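Local atomic coordinates of restriction endonuclease R.BpuJI (Bacillus pumilus, PDB entry 2VLA), a protein that probably cleaves DNA as a restriction endonuclease, and here is represented by its N-terminal recognition domain, seen bound to cognate DNA. Residues Val196-Pro199 / Ser204-Met207; Tyr162-Leu165 / Gln169-Gln172; Asn24-Tyr29 / Pro103-Asp108. All coordinates share one frame; numbering follows the deposited sequence. Where two conformers were deposited one is given.

Contact 1: residues Val196-Pro199 / Ser204-Met207; sequences VRHP and SYSM. With nucleotides of chain B.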
ATOM      1  N   VAL A 196     -10.920  14.365   5.469  1.00 14.67           N
ATOM      2  CA  VAL A 196     -11.748  13.247   5.031  1.00 12.97           C
ATOM      3  C   VAL A 196     -12.470  12.638   6.236  1.00 14.08           C
ATOM      4  O   VAL A 196     -11.842  12.109   7.123  1.00 14.76           O
ATOM      5  CB  VAL A 196     -10.878  12.159   4.371  1.00 12.22           C
ATOM      6  CG1 VAL A 196     -11.719  10.945   4.034  1.00 12.39           C
ATOM      7  CG2 VAL A 196     -10.165  12.730   3.119  1.00 13.65           C
ATOM      8  N   ARG A 197     -13.802  12.676   6.192  1.00 16.05           N
ATOM      9  CA  ARG A 197     -14.639  12.082   7.214  1.00 14.20           C
ATOM     10  C   ARG A 197     -15.866  11.480   6.504  1.00 15.95           C
ATOM     11  O   ARG A 197     -16.162  11.827   5.355  1.00 16.89           O
ATOM     12  CB  ARG A 197     -15.080  13.142   8.244  1.00 15.75           C
ATOM     13  CG  ARG A 197     -13.922  13.776   9.065  1.00 21.73           C
ATOM     14  CD  ARG A 197     -13.259  12.761   9.997  1.00 22.68           C
ATOM     15  NE  ARG A 197     -12.247  13.375  10.864  1.00 24.41           N
ATOM     16  CZ  ARG A 197     -10.958  13.507  10.552  1.00 22.00           C
ATOM     17  NH1 ARG A 197     -10.510  13.118   9.358  1.00 19.72           N
ATOM     18  NH2 ARG A 197     -10.119  14.077  11.412  1.00 27.84           N
ATOM     19  N   HIS A 198     -16.554  10.585   7.189  1.00 14.15           N
ATOM     20  CA  HIS A 198     -17.695   9.870   6.635  1.00 13.90           C
ATOM     21  C   HIS A 198     -18.826   9.896   7.656  1.00 13.65           C
ATOM     22  O   HIS A 198     -18.571   9.865   8.856  1.00 15.45           O
ATOM     23  CB  HIS A 198     -17.305   8.417   6.325  1.00 13.34           C
ATOM     24  CG  HIS A 198     -16.264   8.291   5.259  1.00 12.97           C
ATOM     25  ND1 HIS A 198     -14.917   8.322   5.535  1.00 13.48           N
ATOM     26  CD2 HIS A 198     -16.373   8.196   3.912  1.00 13.90           C
ATOM     27  CE1 HIS A 198     -14.241   8.211   4.406  1.00 13.19           C
ATOM     28  NE2 HIS A 198     -15.102   8.147   3.407  1.00 12.98           N
ATOM     29  N   PRO A 199     -20.079  10.006   7.182  1.00 14.96           N
ATOM     30  CA  PRO A 199     -21.196  10.244   8.085  1.00 15.96           C
ATOM     31  C   PRO A 199     -21.361   9.109   9.071  1.00 14.61           C
ATOM     32  O   PRO A 199     -21.504   7.963   8.668  1.00 15.97           O
ATOM     33  CB  PRO A 199     -22.414  10.322   7.160  1.00 19.09           C
ATOM     34  CG  PRO A 199     -21.907  10.331   5.789  1.00 20.90           C
ATOM     35  CD  PRO A 199     -20.486   9.958   5.769  1.00 13.94           C
ATOM     36  N   SER A 204     -10.959   6.165  12.233  1.00 11.22           N
ATOM     37  CA  SER A 204     -10.192   5.048  11.668  1.00 10.20           C
ATOM     38  C   SER A 204     -10.749   4.609  10.299  1.00 10.77           C
ATOM     39  O   SER A 204      -9.984   4.262   9.392  1.00 11.01           O
ATOM     40  CB  SER A 204     -10.157   3.877  12.634  1.00 12.49           C
ATOM     41  OG  SER A 204     -11.454   3.359  12.878  1.00 11.74           O
ATOM     42  N   TYR A 205     -12.060   4.616  10.155  1.00 10.71           N
ATOM     43  CA  TYR A 205     -12.697   4.239   8.899  1.00 10.44           C
ATOM     44  C   TYR A 205     -12.224   5.159   7.806  1.00 10.52           C
ATOM     45  O   TYR A 205     -11.874   4.700   6.710  1.00 10.82           O
ATOM     46  CB  TYR A 205     -14.205   4.329   9.048  1.00 10.80           C
ATOM     47  CG  TYR A 205     -14.954   3.892   7.821  1.00 10.64           C
ATOM     48  CD1 TYR A 205     -15.143   2.545   7.547  1.00 10.52           C
ATOM     49  CD2 TYR A 205     -15.463   4.820   6.927  1.00 10.99           C
ATOM     50  CE1 TYR A 205     -15.821   2.130   6.427  1.00 11.92           C
ATOM     51  CE2 TYR A 205     -16.142   4.408   5.768  1.00 12.45           C
ATOM     52  CZ  TYR A 205     -16.314   3.049   5.537  1.00 12.92           C
ATOM     53  OH  TYR A 205     -16.971   2.599   4.411  1.00 15.68           O
ATOM     54  N   SER A 206     -12.159   6.439   8.106  1.00  9.69           N
ATOM     55  CA  SER A 206     -11.844   7.446   7.135  1.00 10.18           C
ATOM     56  C   SER A 206     -10.362   7.562   6.823  1.00 11.11           C
ATOM     57  O   SER A 206      -9.984   7.880   5.675  1.00 11.33           O
ATOM     58  CB  SER A 206     -12.336   8.802   7.626  1.00 10.61           C
ATOM     59  OG  SER A 206     -13.709   8.780   7.882  1.00 11.85           O
ATOM     60  N   MET A 207      -9.515   7.335   7.825  1.00 10.86           N
ATOM     61  CA  MET A 207      -8.133   7.757   7.746  1.00 10.98           C
ATOM     62  C   MET A 207      -7.076   6.669   7.984  1.00 10.03           C
ATOM     63  O   MET A 207      -5.929   6.850   7.578  1.00 10.35           O
ATOM     64  CB  MET A 207      -7.877   8.925   8.695  1.00 11.75           C
ATOM     65  CG  MET A 207      -8.370  10.269   8.169  1.00 12.83           C
ATOM     66  SD  MET A 207      -7.481  10.825   6.721  1.00 13.78           S
ATOM     67  CE  MET A 207      -5.857  11.121   7.439  1.00 15.87           C
TER
ATOM     68  P    DT B   9     -19.017  -0.509  17.177  1.00 36.30           P
ATOM     69  OP1  DT B   9     -20.079  -1.277  17.831  1.00 29.28           O
ATOM     70  OP2  DT B   9     -19.210   0.925  16.855  1.00 31.86           O
ATOM     71  O5'  DT B   9     -17.709  -0.633  18.076  1.00 30.29           O
ATOM     72  C5'  DT B   9     -17.366  -1.877  18.661  1.00 23.75           C
ATOM     73  C4'  DT B   9     -15.968  -1.798  19.200  1.00 22.62           C
ATOM     74  O4'  DT B   9     -15.045  -1.462  18.139  1.00 18.95           O
ATOM     75  C3'  DT B   9     -15.742  -0.724  20.246  1.00 21.55           C
ATOM     76  O3'  DT B   9     -15.873  -1.344  21.566  1.00 23.29           O
ATOM     77  C2'  DT B   9     -14.340  -0.137  19.920  1.00 22.20           C
ATOM     78  C1'  DT B   9     -13.848  -0.999  18.770  1.00 18.59           C
ATOM     79  N1   DT B   9     -13.027  -0.312  17.767  1.00 14.79           N
ATOM     80  C2   DT B   9     -11.739  -0.718  17.570  1.00 13.92           C
ATOM     81  O2   DT B   9     -11.182  -1.591  18.206  1.00 13.94           O
ATOM     82  N3   DT B   9     -11.084  -0.054  16.550  1.00 11.49           N
ATOM     83  C4   DT B   9     -11.589   0.953  15.776  1.00 13.17           C
ATOM     84  O4   DT B   9     -10.901   1.472  14.900  1.00 12.45           O
ATOM     85  C5   DT B   9     -12.950   1.322  16.025  1.00 15.21           C
ATOM     86  C7   DT B   9     -13.608   2.405  15.227  1.00 16.31           C
ATOM     87  C6   DT B   9     -13.604   0.663  16.990  1.00 15.90           C
ATOM     88  P    DG B   8     -16.412   0.385  10.717  1.00 13.20           P
ATOM     89  OP1  DG B   8     -17.465   0.547   9.715  1.00 14.64           O
ATOM     90  OP2  DG B   8     -15.483   1.504  10.924  1.00 13.76           O
ATOM     91  O5'  DG B   8     -17.009   0.027  12.147  1.00 14.16           O
ATOM     92  C5'  DG B   8     -17.886  -1.094  12.268  1.00 13.90           C
ATOM     93  C4'  DG B   8     -17.828  -1.679  13.659  1.00 14.51           C
ATOM     94  O4'  DG B   8     -16.538  -2.305  13.876  1.00 15.73           O
ATOM     95  C3'  DG B   8     -17.980  -0.684  14.793  1.00 16.90           C
ATOM     96  O3'  DG B   8     -18.711  -1.303  15.886  1.00 25.37           O
ATOM     97  C2'  DG B   8     -16.523  -0.319  15.156  1.00 18.08           C
ATOM     98  C1'  DG B   8     -15.796  -1.628  14.908  1.00 15.24           C
ATOM     99  N9   DG B   8     -14.428  -1.565  14.404  1.00 13.11           N
ATOM    100  C8   DG B   8     -13.959  -0.813  13.345  1.00 13.64           C
ATOM    101  N7   DG B   8     -12.708  -1.036  13.072  1.00 13.14           N
ATOM    102  C5   DG B   8     -12.340  -2.030  13.983  1.00 10.68           C
ATOM    103  C6   DG B   8     -11.131  -2.725  14.121  1.00 11.14           C
ATOM    104  O6   DG B   8     -10.085  -2.600  13.501  1.00 11.28           O
ATOM    105  N1   DG B   8     -11.175  -3.667  15.180  1.00 10.46           N
ATOM    106  C2   DG B   8     -12.282  -3.942  15.946  1.00 12.09           C
ATOM    107  N2   DG B   8     -12.128  -4.898  16.921  1.00 13.44           N
ATOM    108  N3   DG B   8     -13.440  -3.309  15.801  1.00 12.08           N
ATOM    109  C4   DG B   8     -13.396  -2.386  14.797  1.00 11.99           C
TER
HETATM  110  O   HOH W   1     -15.236   9.865   9.875  1.00 14.82           O
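His-198 turns its imidazole onto helix 203-219 with CG trans to its own carbonyl carbon (chi1 -65°), and Ser-206 meets it with OG likewise trans to the carbonyl carbon (chi1 -57°). This joins the loop ahead of the helix to the first turn of helix 203-219, consistent with the DNA-reading helix of a helix-turn-helix, its N-terminal end pointing at the bases. Ser-206 OG lies at the imidazole edge, 2.7 Å from His-198 ND1, in an almost straight hydrogen bond (171°) that either partner could donate. Ser-206 OG also bonds a water at 2.7 Å, and that water accepts the N-H of His-198, 3.1 Å from His-198 N, so ring and main chain are both linked to one serine. Over one face of the imidazole stands Tyr-205, edge-to-face, its ring nearly perpendicular with CE2 3.9 Å from His-198 CG. Nearby, Val-196 and Met-207 pack together, and Arg-197 folds back to give NH1 to Val-196 O at 2.8 Å, arriving from above the carbonyl plane. Helix 157-165 packs against both Val-196 and Met-207 through Ala-161. The DNA lies beyond: Tyr-205 CD1 comes within 3.6 Å of the phosphate oxygen OP2 of DG8 of chain B, while Ser-204 OG donates a 2.8 Å hydrogen bond to O4 of the thymine DT9 of chain B.

Contact 2: residues Tyr162-Leu165 / Gln169-Gln172; sequences YYVL and QVLQ
The carbonyl oxygen of Tyr-163 is hydrogen-bonded to the hydroxyl of Tyr-3 and also meets Val-170, whose CG2 methyl lies 3.3 Å from Tyr-163 O. Val-170 sets its two branches on neighbouring carbonyls: with CG1 trans to the backbone N (chi1 167°), that methyl reaches Val-164 O at 3.7 Å and, obliquely, Val-164 CG1 at 4.1 Å. Leu-171 carries the contact one residue further, its CD1 resting 3.7 Å from Leu-165 O. No hydrogen bond spans the two segments; aliphatic groups close over the last carbonyls of a helix. These are two successive helices joined by a tight two-residue turn: helix 157-165 ends in a wider pi-type turn at 162-165, and helix 168-171 follows at once. Tyr-140 of helix 137-150 touches both Val-164 and Val-170, and Leu-165 packs on Ile-210 of helix 203-219, so the junction is buried in the helical body of the domain. Tyr-163 points away from the contact, and its OH is held by Asp-187. Its ring face receives Tyr-162 CD2, 3.7 Å above the Tyr-163 ring plane. Gln-172, beyond the packed residues, belongs to the pocket of the bound polyether.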
ATOM      1  N   TYR A 162      -7.353  14.298   1.469  1.00 11.00           N
ATOM      2  CA  TYR A 162      -8.521  14.817   0.751  1.00 10.94           C
ATOM      3  C   TYR A 162      -8.213  15.020  -0.711  1.00 10.21           C
ATOM      4  O   TYR A 162      -9.025  14.695  -1.571  1.00 11.73           O
ATOM      5  CB  TYR A 162      -8.963  16.150   1.354  1.00 12.10           C
ATOM      6  CG  TYR A 162     -10.196  16.733   0.698  1.00 12.61           C
ATOM      7  CD1 TYR A 162     -11.462  16.291   1.045  1.00 14.42           C
ATOM      8  CD2 TYR A 162     -10.082  17.674  -0.326  1.00 14.66           C
ATOM      9  CE1 TYR A 162     -12.588  16.786   0.413  1.00 15.71           C
ATOM     10  CE2 TYR A 162     -11.206  18.184  -0.967  1.00 15.04           C
ATOM     11  CZ  TYR A 162     -12.456  17.737  -0.592  1.00 17.45           C
ATOM     12  OH  TYR A 162     -13.580  18.251  -1.215  1.00 20.70           O
ATOM     13  N   TYR A 163      -7.060  15.606  -0.978  1.00 10.45           N
ATOM     14  CA  TYR A 163      -6.754  16.034  -2.349  1.00 10.71           C
ATOM     15  C   TYR A 163      -6.136  14.933  -3.204  1.00 12.54           C
ATOM     16  O   TYR A 163      -6.170  15.019  -4.444  1.00 12.62           O
ATOM     17  CB  TYR A 163      -5.856  17.265  -2.346  1.00 11.12           C
ATOM     18  CG  TYR A 163      -6.497  18.519  -1.785  1.00 11.58           C
ATOM     19  CD1 TYR A 163      -7.294  19.327  -2.575  1.00 13.75           C
ATOM     20  CD2 TYR A 163      -6.286  18.901  -0.464  1.00 12.11           C
ATOM     21  CE1 TYR A 163      -7.869  20.484  -2.078  1.00 13.43           C
ATOM     22  CE2 TYR A 163      -6.865  20.047   0.046  1.00 14.30           C
ATOM     23  CZ  TYR A 163      -7.634  20.846  -0.773  1.00 13.33           C
ATOM     24  OH  TYR A 163      -8.193  21.989  -0.243  1.00 16.57           O
ATOM     25  N   VAL A 164      -5.573  13.905  -2.577  1.00 10.54           N
ATOM     26  CA  VAL A 164      -4.858  12.842  -3.295  1.00 10.88           C
ATOM     27  C   VAL A 164      -5.449  11.457  -3.035  1.00 10.22           C
ATOM     28  O   VAL A 164      -6.122  10.901  -3.908  1.00 10.85           O
ATOM     29  CB  VAL A 164      -3.356  12.859  -2.970  1.00 10.82           C
ATOM     30  CG1 VAL A 164      -2.615  11.725  -3.679  1.00 11.59           C
ATOM     31  CG2 VAL A 164      -2.762  14.215  -3.290  1.00 12.55           C
ATOM     32  N   LEU A 165      -5.331  10.936  -1.792  1.00  9.90           N
ATOM     33  CA  LEU A 165      -5.591   9.514  -1.585  1.00 10.29           C
ATOM     34  C   LEU A 165      -7.073   9.152  -1.447  1.00 10.76           C
ATOM     35  O   LEU A 165      -7.427   7.972  -1.514  1.00 10.97           O
ATOM     36  CB  LEU A 165      -4.795   8.965  -0.416  1.00 10.21           C
ATOM     37  CG  LEU A 165      -3.314   8.723  -0.711  1.00 10.79           C
ATOM     38  CD1 LEU A 165      -2.607   8.318   0.576  1.00 11.93           C
ATOM     39  CD2 LEU A 165      -3.093   7.644  -1.797  1.00 13.11           C
ATOM     40  N   GLN A 169     -10.809  11.608  -8.795  1.00 11.65           N
ATOM     41  CA  GLN A 169     -10.179  11.981 -10.061  1.00 12.68           C
ATOM     42  C   GLN A 169      -8.694  11.705 -10.054  1.00 11.87           C
ATOM     43  O   GLN A 169      -8.129  11.247 -11.056  1.00 12.52           O
ATOM     44  CB  GLN A 169     -10.452  13.442 -10.417  1.00 13.39           C
ATOM     45  CG  GLN A 169     -11.891  13.698 -10.825  1.00 15.30           C
ATOM     46  CD  GLN A 169     -12.161  15.151 -11.166  1.00 18.54           C
ATOM     47  OE1 GLN A 169     -11.275  15.979 -11.110  1.00 23.64           O
ATOM     48  NE2 GLN A 169     -13.405  15.453 -11.541  1.00 25.65           N
ATOM     49  N   VAL A 170      -8.043  11.933  -8.910  1.00 11.68           N
ATOM     50  CA  VAL A 170      -6.642  11.606  -8.805  1.00 11.54           C
ATOM     51  C   VAL A 170      -6.446  10.100  -8.921  1.00 11.47           C
ATOM     52  O   VAL A 170      -5.554   9.637  -9.623  1.00 11.39           O
ATOM     53  CB  VAL A 170      -6.034  12.129  -7.459  1.00 11.17           C
ATOM     54  CG1 VAL A 170      -4.655  11.499  -7.212  1.00 12.25           C
ATOM     55  CG2 VAL A 170      -5.956  13.645  -7.478  1.00 13.19           C
ATOM     56  N   LEU A 171      -7.278   9.327  -8.215  1.00 11.15           N
ATOM     57  CA  LEU A 171      -7.160   7.878  -8.206  1.00 10.90           C
ATOM     58  C   LEU A 171      -7.467   7.259  -9.592  1.00 11.21           C
ATOM     59  O   LEU A 171      -7.013   6.161  -9.898  1.00 12.42           O
ATOM     60  CB  LEU A 171      -8.076   7.275  -7.122  1.00 11.36           C
ATOM     61  CG  LEU A 171      -7.748   7.596  -5.654  1.00 11.03           C
ATOM     62  CD1 LEU A 171      -8.911   7.128  -4.821  1.00 14.75           C
ATOM     63  CD2 LEU A 171      -6.439   6.940  -5.248  1.00 13.53           C
ATOM     64  N   GLN A 172      -8.253   7.975 -10.389  1.00 12.64           N
ATOM     65  CA  GLN A 172      -8.525   7.591 -11.785  1.00 12.08           C
ATOM     66  C   GLN A 172      -7.396   7.948 -12.719  1.00 13.00           C
ATOM     67  O   GLN A 172      -7.437   7.616 -13.918  1.00 14.11           O
ATOM     68  CB  GLN A 172      -9.800   8.261 -12.263  1.00 13.74           C
ATOM     69  CG  GLN A 172     -11.065   7.725 -11.603  1.00 12.88           C
ATOM     70  CD  GLN A 172     -12.281   8.492 -12.010  1.00 13.64           C
ATOM     71  OE1 GLN A 172     -12.229   9.710 -12.149  1.00 15.87           O
ATOM     72  NE2 GLN A 172     -13.409   7.782 -12.203  1.00 15.48           N
TER

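Contact 3: residues Asn24-Tyr29 / Pro103-Asp108; sequences NLLPAY and PAFFKD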
ATOM      1  N   ASN A  24      10.566  -6.762  15.460  1.00 13.55           N
ATOM      2  CA  ASN A  24      10.484  -8.188  15.791  1.00 15.01           C
ATOM      3  C   ASN A  24       9.662  -9.018  14.793  1.00 14.86           C
ATOM      4  O   ASN A  24      10.024 -10.148  14.462  1.00 15.89           O
ATOM      5  CB  ASN A  24       9.890  -8.370  17.196  1.00 19.57           C
ATOM      6  CG  ASN A  24      10.875  -8.151  18.254  1.00 28.50           C
ATOM      7  OD1 ASN A  24      12.038  -8.501  18.107  1.00 35.07           O
ATOM      8  ND2 ASN A  24      10.432  -7.583  19.362  1.00 31.34           N
ATOM      9  N   LEU A  25       8.541  -8.481  14.351  1.00 13.75           N
ATOM     10  CA  LEU A  25       7.644  -9.244  13.498  1.00 12.98           C
ATOM     11  C   LEU A  25       8.176  -9.462  12.071  1.00 12.49           C
ATOM     12  O   LEU A  25       7.968 -10.514  11.509  1.00 13.45           O
ATOM     13  CB  LEU A  25       6.267  -8.581  13.454  1.00 12.51           C
ATOM     14  CG  LEU A  25       5.347  -8.860  14.612  1.00 15.06           C
ATOM     15  CD1 LEU A  25       4.156  -7.953  14.542  1.00 13.59           C
ATOM     16  CD2 LEU A  25       4.930 -10.344  14.616  1.00 18.46           C
ATOM     17  N   LEU A  26       8.842  -8.476  11.503  1.00 11.66           N
ATOM     18  CA  LEU A  26       9.300  -8.641  10.121  1.00 11.66           C
ATOM     19  C   LEU A  26      10.357  -9.754  10.008  1.00 13.01           C
ATOM     20  O   LEU A  26      10.233 -10.645   9.184  1.00 12.97           O
ATOM     21  CB  LEU A  26       9.800  -7.318   9.497  1.00 11.80           C
ATOM     22  CG  LEU A  26      10.079  -7.368   7.989  1.00 12.57           C
ATOM     23  CD1 LEU A  26       8.805  -7.738   7.247  1.00 20.10           C
ATOM     24  CD2 LEU A  26      10.644  -6.039   7.508  1.00 16.19           C
ATOM     25  N   PRO A  27      11.355  -9.759  10.906  1.00 12.13           N
ATOM     26  CA  PRO A  27      12.245 -10.913  10.897  1.00 13.87           C
ATOM     27  C   PRO A  27      11.534 -12.231  11.181  1.00 12.76           C
ATOM     28  O   PRO A  27      11.904 -13.255  10.622  1.00 15.27           O
ATOM     29  CB  PRO A  27      13.234 -10.589  12.013  1.00 14.74           C
ATOM     30  CG  PRO A  27      13.235  -9.137  12.101  1.00 15.13           C
ATOM     31  CD  PRO A  27      11.838  -8.711  11.812  1.00 13.32           C
ATOM     32  N   ALA A  28      10.554 -12.229  12.086  1.00 14.61           N
ATOM     33  CA  ALA A  28       9.826 -13.444  12.367  1.00 14.10           C
ATOM     34  C   ALA A  28       9.077 -13.962  11.141  1.00 13.78           C
ATOM     35  O   ALA A  28       9.212 -15.138  10.779  1.00 15.14           O
ATOM     36  CB  ALA A  28       8.870 -13.245  13.553  1.00 16.77           C
ATOM     37  N   TYR A  29       8.313 -13.093  10.480  1.00 13.03           N
ATOM     38  CA  TYR A  29       7.584 -13.507   9.291  1.00 13.10           C
ATOM     39  C   TYR A  29       8.592 -14.128   8.292  1.00 12.09           C
ATOM     40  O   TYR A  29       8.347 -15.181   7.717  1.00 13.55           O
ATOM     41  CB  TYR A  29       6.913 -12.326   8.610  1.00 12.34           C
ATOM     42  CG  TYR A  29       5.761 -11.646   9.322  1.00 12.36           C
ATOM     43  CD1 TYR A  29       4.873 -12.336  10.150  1.00 12.56           C
ATOM     44  CD2 TYR A  29       5.508 -10.311   9.080  1.00 12.32           C
ATOM     45  CE1 TYR A  29       3.797 -11.662  10.765  1.00 12.73           C
ATOM     46  CE2 TYR A  29       4.456  -9.656   9.644  1.00 10.86           C
ATOM     47  CZ  TYR A  29       3.587 -10.318  10.470  1.00 11.18           C
ATOM     48  OH  TYR A  29       2.552  -9.590  11.019  1.00 12.64           O
ATOM     49  N   PRO A 103      14.258  -0.637   5.290  1.00 11.79           N
ATOM     50  CA  PRO A 103      13.792   0.426   4.413  1.00 12.01           C
ATOM     51  C   PRO A 103      13.658  -0.016   2.951  1.00 10.50           C
ATOM     52  O   PRO A 103      12.728   0.382   2.282  1.00 12.07           O
ATOM     53  CB  PRO A 103      14.871   1.510   4.566  1.00 12.30           C
ATOM     54  CG  PRO A 103      15.434   1.274   5.911  1.00 14.07           C
ATOM     55  CD  PRO A 103      15.433  -0.229   6.064  1.00 12.29           C
ATOM     56  N   ALA A 104      14.565  -0.866   2.475  1.00 11.77           N
ATOM     57  CA  ALA A 104      14.487  -1.342   1.087  1.00 11.01           C
ATOM     58  C   ALA A 104      13.295  -2.255   0.871  1.00 11.69           C
ATOM     59  O   ALA A 104      12.699  -2.235  -0.176  1.00 11.61           O
ATOM     60  CB  ALA A 104      15.763  -2.048   0.685  1.00 12.29           C
ATOM     61  N   PHE A 105      12.936  -3.033   1.871  1.00 11.14           N
ATOM     62  CA  PHE A 105      11.758  -3.870   1.826  1.00 10.33           C
ATOM     63  C   PHE A 105      10.529  -2.995   1.586  1.00 10.86           C
ATOM     64  O   PHE A 105       9.698  -3.287   0.728  1.00 10.57           O
ATOM     65  CB  PHE A 105      11.647  -4.638   3.159  1.00 10.14           C
ATOM     66  CG  PHE A 105      10.493  -5.602   3.241  1.00  9.91           C
ATOM     67  CD1 PHE A 105       9.272  -5.192   3.728  1.00 10.25           C
ATOM     68  CD2 PHE A 105      10.677  -6.946   2.971  1.00 10.65           C
ATOM     69  CE1 PHE A 105       8.230  -6.094   3.885  1.00 12.34           C
ATOM     70  CE2 PHE A 105       9.649  -7.848   3.107  1.00 11.08           C
ATOM     71  CZ  PHE A 105       8.423  -7.429   3.594  1.00 11.06           C
ATOM     72  N   PHE A 106      10.421  -1.898   2.322  1.00 10.17           N
ATOM     73  CA  PHE A 106       9.281  -1.013   2.178  1.00 10.29           C
ATOM     74  C   PHE A 106       9.357  -0.111   0.956  1.00 10.16           C
ATOM     75  O   PHE A 106       8.334   0.213   0.368  1.00 10.53           O
ATOM     76  CB  PHE A 106       9.028  -0.248   3.466  1.00  9.91           C
ATOM     77  CG  PHE A 106       8.454  -1.107   4.524  1.00 10.40           C
ATOM     78  CD1 PHE A 106       7.160  -1.535   4.417  1.00 12.09           C
ATOM     79  CD2 PHE A 106       9.249  -1.624   5.543  1.00 10.63           C
ATOM     80  CE1 PHE A 106       6.638  -2.412   5.334  1.00 12.00           C
ATOM     81  CE2 PHE A 106       8.744  -2.519   6.419  1.00 10.97           C
ATOM     82  CZ  PHE A 106       7.442  -2.906   6.336  1.00 13.18           C
ATOM     83  N   LYS A 107      10.571   0.255   0.536  0.50 10.63           N
ATOM     84  CA  LYS A 107      10.739   0.954  -0.756  0.50 12.73           C
ATOM     85  C   LYS A 107      10.122   0.126  -1.865  0.50 12.01           C
ATOM     86  O   LYS A 107       9.394   0.648  -2.710  0.50 11.93           O
ATOM     87  CB  LYS A 107      12.222   1.196  -1.059  0.50 16.04           C
ATOM     88  CG  LYS A 107      12.826   2.404  -0.346  0.50 16.38           C
ATOM     89  CD  LYS A 107      14.329   2.518  -0.605  0.50 18.87           C
ATOM     90  CE  LYS A 107      14.940   3.760   0.084  0.50 21.13           C
ATOM     91  NZ  LYS A 107      15.346   3.507   1.478  0.50 18.72           N
ATOM     92  N   ASP A 108      10.401  -1.171  -1.855  1.00 11.20           N
ATOM     93  CA  ASP A 108       9.925  -2.062  -2.904  1.00 12.06           C
ATOM     94  C   ASP A 108       8.402  -2.192  -2.869  1.00 11.22           C
ATOM     95  O   ASP A 108       7.751  -2.171  -3.911  1.00 11.75           O
ATOM     96  CB  ASP A 108      10.580  -3.436  -2.762  1.00 13.12           C
ATOM     97  CG  ASP A 108      10.275  -4.354  -3.934  1.00 15.84           C
ATOM     98  OD1 ASP A 108      10.788  -4.076  -5.071  1.00 18.49           O
ATOM     99  OD2 ASP A 108       9.514  -5.331  -3.750  1.00 17.07           O
TER
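Leu-26 and Phe-105 are the nearest backbone pair, their CA atoms 9.9 Å apart, so helices 22-36 and 102-112 meet here through side chains alone, the first kinked where the nitrogen of Pro-27 has no bond to the preceding turn. Past that point the helix goes on, Tyr-29 N bonding to Leu-25 O at 2.8 Å. Leu-26 does all the reaching from its helix: CG trans to the backbone N (chi1 -170°) projects the two methyls at a pair of phenylalanines. CD1 sits over one face of the Phe-105 ring in a CH-pi contact, 4.1 Å from the ring centroid and 28° off the normal, with Phe-105 CZ as its closest ring atom at 3.7 Å. Leu-26 CD2 lies over the same ring, offset toward its rim, and comes obliquely to the next one, 4.1 Å from Phe-106 CE2. The two rings also pack together, Phe-105 CD1 standing 3.8 Å above the centre of the Phe-106 ring. An alanine in place of this leucine keeps neither methyl, which would probably leave a gap over the Phe-105 face and allow that ring more freedom to turn. This buried apolar joint lies in the helical part of the recognition domain. Phe-106 has a further edge-to-face partner in Phe-77, just past helix 62-76, while Tyr-29 OH is hydrogen-bonded to His-68 on that helix. Leu-25 packs on helix 41-56; helix 91-99 touches Leu-26 through Tyr-96 and Phe-105 through Arg-92, whose NE also makes a salt bridge to Asp-108.

From the N terminus, contact 3 comes first and spans the widest interval: segment 24-29 meets 103-108 after 73 intervening residues, closing a long loop that holds several helices and the strands 39-40, 80-83 and 86-89. Contact 2 then closes a three-residue link between segments 162-165 and 169-172, and contact 1 a four-residue link from the loop after helix 177-189 into helix 203-219. The three follow in series, none nested or crossed. Contacts 1 and 2 touch in space, Val-196 CG2 lying 3.6 Å from Tyr-162 CA, which sets the loop before helix 203-219 against helix 157-165. Contact 3 stands across the chain's centre, its own centre 28 Å from each of theirs.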